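Putative transcriptional regulator MarR (Geobacillus stearothermophilus, PDB 2RDP) probably acts as a dimeric transcriptional regulator of the MarR family that binds DNA through a winged-helix domain. Local coordinates at residues P43-L48 with R108-V113; W50-G55 with I100-K105. All coordinates share one frame; numbering follows the deposited sequence. Where two conformers were deposited one is given.

Interaction 1: residues P43-L48 with R108-V113; sequences PQFVAL and RIIEEV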
# COMPACT_ATOMS: atom_id res chain seq x y z
N PRO A 43 -6.01 -4.01 9.41
CA PRO A 43 -7.34 -3.44 9.08
C PRO A 43 -8.02 -2.69 10.25
O PRO A 43 -8.83 -1.77 10.01
CB PRO A 43 -8.17 -4.65 8.64
CG PRO A 43 -7.22 -5.79 8.58
CD PRO A 43 -6.05 -5.48 9.45
N GLN A 44 -7.67 -3.04 11.50
CA GLN A 44 -8.13 -2.28 12.64
C GLN A 44 -7.46 -0.89 12.67
O GLN A 44 -8.13 0.12 12.89
CB GLN A 44 -7.93 -3.04 13.95
CG GLN A 44 -8.76 -4.31 14.04
CD GLN A 44 -8.34 -5.20 15.22
OE1 GLN A 44 -7.32 -4.99 15.85
NE2 GLN A 44 -9.15 -6.21 15.51
N PHE A 45 -6.14 -0.84 12.41
CA PHE A 45 -5.50 0.46 12.16
C PHE A 45 -6.28 1.33 11.14
O PHE A 45 -6.68 2.46 11.46
CB PHE A 45 -4.01 0.30 11.79
CG PHE A 45 -3.37 1.60 11.39
CD1 PHE A 45 -2.97 2.52 12.35
CD2 PHE A 45 -3.23 1.93 10.04
CE1 PHE A 45 -2.43 3.75 11.99
CE2 PHE A 45 -2.65 3.16 9.66
CZ PHE A 45 -2.25 4.06 10.67
N VAL A 46 -6.54 0.79 9.95
CA VAL A 46 -7.28 1.55 8.93
C VAL A 46 -8.65 2.03 9.44
O VAL A 46 -9.00 3.21 9.29
CB VAL A 46 -7.43 0.74 7.62
CG1 VAL A 46 -8.26 1.49 6.59
CG2 VAL A 46 -6.02 0.39 7.03
N ALA A 47 -9.41 1.10 10.05
CA ALA A 47 -10.73 1.42 10.57
C ALA A 47 -10.66 2.55 11.60
O ALA A 47 -11.40 3.54 11.49
CB ALA A 47 -11.37 0.16 11.17
N LEU A 48 -9.77 2.40 12.59
CA LEU A 48 -9.57 3.38 13.66
C LEU A 48 -9.12 4.76 13.17
O LEU A 48 -9.63 5.78 13.63
CB LEU A 48 -8.59 2.85 14.70
CG LEU A 48 -9.02 1.63 15.55
CD1 LEU A 48 -7.84 1.08 16.32
CD2 LEU A 48 -10.15 1.97 16.47
N ARG A 108 -6.24 6.24 21.85
CA ARG A 108 -4.92 6.28 22.46
C ARG A 108 -3.92 5.49 21.62
O ARG A 108 -2.87 6.01 21.27
CB ARG A 108 -4.99 5.75 23.91
CG ARG A 108 -4.53 6.73 24.95
CD ARG A 108 -4.14 6.02 26.21
NE ARG A 108 -5.05 6.28 27.33
CZ ARG A 108 -4.79 7.17 28.30
NH1 ARG A 108 -3.66 7.88 28.29
NH2 ARG A 108 -5.67 7.35 29.28
N ILE A 109 -4.28 4.25 21.26
CA ILE A 109 -3.45 3.37 20.42
C ILE A 109 -3.12 3.95 19.03
O ILE A 109 -1.95 3.97 18.63
CB ILE A 109 -4.11 1.97 20.25
CG1 ILE A 109 -4.01 1.17 21.55
CG2 ILE A 109 -3.43 1.15 19.15
CD1 ILE A 109 -4.93 0.01 21.56
N ILE A 110 -4.12 4.40 18.29
CA ILE A 110 -3.84 4.91 16.96
C ILE A 110 -3.07 6.18 16.89
O ILE A 110 -2.31 6.36 15.97
CB ILE A 110 -5.06 5.12 16.09
CG1 ILE A 110 -6.11 5.95 16.80
CG2 ILE A 110 -5.50 3.80 15.53
CD1 ILE A 110 -7.06 6.49 15.87
N GLU A 111 -3.30 7.08 17.83
CA GLU A 111 -2.48 8.26 17.96
C GLU A 111 -1.01 7.91 18.19
O GLU A 111 -0.11 8.61 17.73
CB GLU A 111 -2.98 9.09 19.14
CG GLU A 111 -4.35 9.70 18.88
CD GLU A 111 -4.67 10.87 19.82
OE1 GLU A 111 -4.48 10.75 21.08
OE2 GLU A 111 -5.10 11.90 19.26
N GLU A 112 -0.80 6.83 18.93
CA GLU A 112 0.52 6.34 19.20
C GLU A 112 1.14 5.70 17.96
O GLU A 112 2.32 5.88 17.71
CB GLU A 112 0.44 5.34 20.33
CG GLU A 112 1.77 5.04 20.95
CD GLU A 112 1.65 4.32 22.27
OE1 GLU A 112 0.51 4.02 22.75
OE2 GLU A 112 2.74 4.05 22.83
N VAL A 113 0.35 4.96 17.19
CA VAL A 113 0.87 4.33 15.97
C VAL A 113 1.23 5.41 14.94
O VAL A 113 2.29 5.38 14.34
CB VAL A 113 -0.11 3.29 15.36
CG1 VAL A 113 0.36 2.81 13.97
CG2 VAL A 113 -0.32 2.12 16.30
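Phe-45 and Leu-48 meet Ile-110 and Val-113 where the first helix of the winged-helix domain, 42-54, packs against helix 104-124, which runs on from the wing. The two short helical segments pass nearly at right angles, with 102° between their directions and 10.2 Å between their axes. The contact is buried, and the side chains that meet are all apolar.

The chi1 of Phe-45 (174°) turns its ring away from the backbone N and brings it near helix 104-124. There CE1 of Phe-45 lies 3.5 Å from CG1 of Val-113. The methyl meets the ring obliquely, on its CD1-CE1 side. CG2 of Ile-110 approaches the same ring more loosely, 4.3 Å from CD1 of Phe-45.

The tighter half is Leu-48 with Ile-110. CG2 of Ile-110 presses on CB of Leu-48 at 3.3 Å, closer than usual for two carbons. CG2 of Ile-110 also touches CD1 of Leu-48 at 3.7 Å. The other branch of Ile-110 starts from the crowded position between backbone N and carbonyl carbon (chi1 52°). It ends with CD1 of Ile-110 3.5 Å from the backbone O of Leu-48. With an alanine here in place of Ile-110, CG2 and the CD1 branch go, which would probably open a gap beside CB and O of Leu-48 and remove one neighbour of the Phe-45 ring.

Helix 10-35 flanks the contact through Leu-35, which touches both Phe-45 and Val-113. Leu-35 also belongs to the sodium site, with Tyr-38 and Ile-40. Arg-21 of the second subunit packs on Phe-45, and Leu-102 of strand 98-102 touches both Leu-48 and Ile-110.

Interaction 2: residues W50-G55 with I100-K105; sequences WLLEEG and IRLLEK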
# COMPACT_ATOMS: atom_id res chain seq x y z
N TRP A 50 -9.79 6.00 10.24
CA TRP A 50 -10.96 6.61 9.58
C TRP A 50 -11.89 7.26 10.60
O TRP A 50 -12.39 8.35 10.37
CB TRP A 50 -11.75 5.59 8.73
CG TRP A 50 -11.20 5.37 7.37
CD1 TRP A 50 -10.73 4.19 6.85
CD2 TRP A 50 -11.01 6.36 6.36
NE1 TRP A 50 -10.27 4.38 5.58
CE2 TRP A 50 -10.42 5.70 5.24
CE3 TRP A 50 -11.27 7.74 6.28
CZ2 TRP A 50 -10.08 6.39 4.06
CZ3 TRP A 50 -10.95 8.42 5.09
CH2 TRP A 50 -10.37 7.73 4.00
N LEU A 51 -12.11 6.60 11.73
CA LEU A 51 -12.92 7.14 12.80
C LEU A 51 -12.28 8.37 13.45
O LEU A 51 -12.97 9.33 13.80
CB LEU A 51 -13.19 6.07 13.85
CG LEU A 51 -14.11 4.92 13.43
CD1 LEU A 51 -14.00 3.79 14.42
CD2 LEU A 51 -15.54 5.40 13.29
N LEU A 52 -10.96 8.32 13.64
CA LEU A 52 -10.23 9.47 14.16
C LEU A 52 -10.37 10.66 13.21
O LEU A 52 -10.69 11.77 13.64
CB LEU A 52 -8.74 9.13 14.37
CG LEU A 52 -7.79 10.17 15.01
CD1 LEU A 52 -8.08 10.35 16.47
CD2 LEU A 52 -6.32 9.79 14.80
N GLU A 53 -10.20 10.41 11.92
CA GLU A 53 -10.17 11.46 10.91
C GLU A 53 -11.56 11.98 10.49
O GLU A 53 -11.70 13.15 10.13
CB GLU A 53 -9.31 11.01 9.72
CG GLU A 53 -7.81 10.98 10.07
CD GLU A 53 -6.99 10.19 9.07
OE1 GLU A 53 -7.57 9.68 8.09
OE2 GLU A 53 -5.76 10.07 9.28
N GLU A 54 -12.57 11.12 10.56
CA GLU A 54 -13.93 11.47 10.14
C GLU A 54 -14.98 11.62 11.23
O GLU A 54 -16.03 12.17 10.95
CB GLU A 54 -14.43 10.44 9.12
CG GLU A 54 -13.54 10.33 7.90
CD GLU A 54 -13.66 11.53 6.99
OE1 GLU A 54 -14.80 11.86 6.59
OE2 GLU A 54 -12.61 12.14 6.67
N GLY A 55 -14.70 11.14 12.44
CA GLY A 55 -15.72 11.07 13.52
C GLY A 55 -16.56 9.80 13.44
O GLY A 55 -16.18 8.87 12.72
N ILE A 100 -20.44 3.85 14.55
CA ILE A 100 -19.28 3.38 15.27
C ILE A 100 -18.58 4.60 15.80
O ILE A 100 -18.34 5.56 15.07
CB ILE A 100 -18.32 2.56 14.35
CG1 ILE A 100 -19.08 1.52 13.51
CG2 ILE A 100 -17.22 1.90 15.16
CD1 ILE A 100 -20.19 0.77 14.29
N ARG A 101 -18.26 4.58 17.09
CA ARG A 101 -17.55 5.67 17.73
C ARG A 101 -16.25 5.17 18.35
O ARG A 101 -16.24 4.20 19.12
CB ARG A 101 -18.41 6.27 18.83
CG ARG A 101 -17.64 7.06 19.87
CD ARG A 101 -18.60 7.66 20.88
NE ARG A 101 -19.59 8.49 20.20
CZ ARG A 101 -20.64 9.05 20.79
NH1 ARG A 101 -20.85 8.89 22.10
NH2 ARG A 101 -21.49 9.78 20.07
N LEU A 102 -15.17 5.86 18.01
CA LEU A 102 -13.88 5.67 18.63
C LEU A 102 -13.94 5.88 20.13
O LEU A 102 -14.22 6.99 20.61
CB LEU A 102 -12.89 6.67 18.01
CG LEU A 102 -11.40 6.39 18.16
CD1 LEU A 102 -11.04 5.00 17.63
CD2 LEU A 102 -10.57 7.52 17.50
N LEU A 103 -13.65 4.81 20.88
CA LEU A 103 -13.43 4.92 22.33
C LEU A 103 -12.01 5.40 22.68
O LEU A 103 -11.08 5.29 21.88
CB LEU A 103 -13.74 3.59 23.01
CG LEU A 103 -15.20 3.16 22.91
CD1 LEU A 103 -15.44 1.90 23.72
CD2 LEU A 103 -16.10 4.30 23.38
N GLU A 104 -11.83 5.89 23.91
CA GLU A 104 -10.54 6.42 24.36
C GLU A 104 -9.42 5.40 24.21
O GLU A 104 -8.31 5.79 23.87
CB GLU A 104 -10.62 6.89 25.82
CG GLU A 104 -9.32 7.52 26.35
CD GLU A 104 -9.42 7.89 27.82
OE1 GLU A 104 -10.50 7.68 28.44
OE2 GLU A 104 -8.42 8.40 28.38
N LYS A 105 -9.70 4.13 24.49
CA LYS A 105 -8.72 3.07 24.35
C LYS A 105 -8.24 2.92 22.90
O LYS A 105 -7.05 2.79 22.64
CB LYS A 105 -9.27 1.74 24.89
CG LYS A 105 -8.33 0.55 24.61
CD LYS A 105 -8.99 -0.81 25.09
CE LYS A 105 -7.77 -1.89 24.82
NZ LYS A 105 -8.41 -3.21 25.32
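CD2 of Leu-51 lies beyond O of Ile-100, 3.3 Å from it, and well off the plane of that peptide. It is a methyl resting on a carbonyl oxygen, a van der Waals contact and not a hydrogen bond. The other methyl of Leu-51, CD1, meets CG2 of Ile-100 at 3.8 Å. The two methyls of Leu-51 thus touch both the backbone and the side chain of Ile-100.

Leu-52 and Leu-102 make the second half, and their side chains cross at a slant. The chi1 of Leu-102 (-161°) carries its CD2 to Leu-52. CD2 of Leu-102 is 3.9 Å from CD1 of Leu-52 and equally close to CA of Leu-52. Between the two halves, CB of Leu-51 faces CB of Leu-102 at 4.2 Å.

Segment 50-54, the end of helix 42-54, runs at 86° to strand segment 100-102 of the wing. On the strand side, Val-86 of strand 86-90 touches both Leu-51 and Ile-100. Away from the strand, the Trp-50 ring packs on helix 59-66 and meets Tyr-22 of the second subunit with planes at about 60°. Glu-107 and Ile-110 of helix 104-124 cover Leu-52 and Leu-102.

In the fold
Both interactions use helix 42-54, one near its start and one at its end. Their centres are about 9 Å apart. Interaction 1 is fully buried, joins helix to helix and involves an aromatic ring. Interaction 2 is partly buried, joins helix to strand and rests on branched aliphatic side chains and a peptide carbonyl. The two form one continuous apolar layer: CD2 of Leu-48 is 3.4 Å from CD1 of Leu-102, and CD1 of Ile-110 is 3.5 Å from CB of Leu-52. Helix 42-54 packs against both strand 98-102 and helix 104-124 through this layer. Charged groups lie round the outside, such as Arg-101 paired with Asp-56.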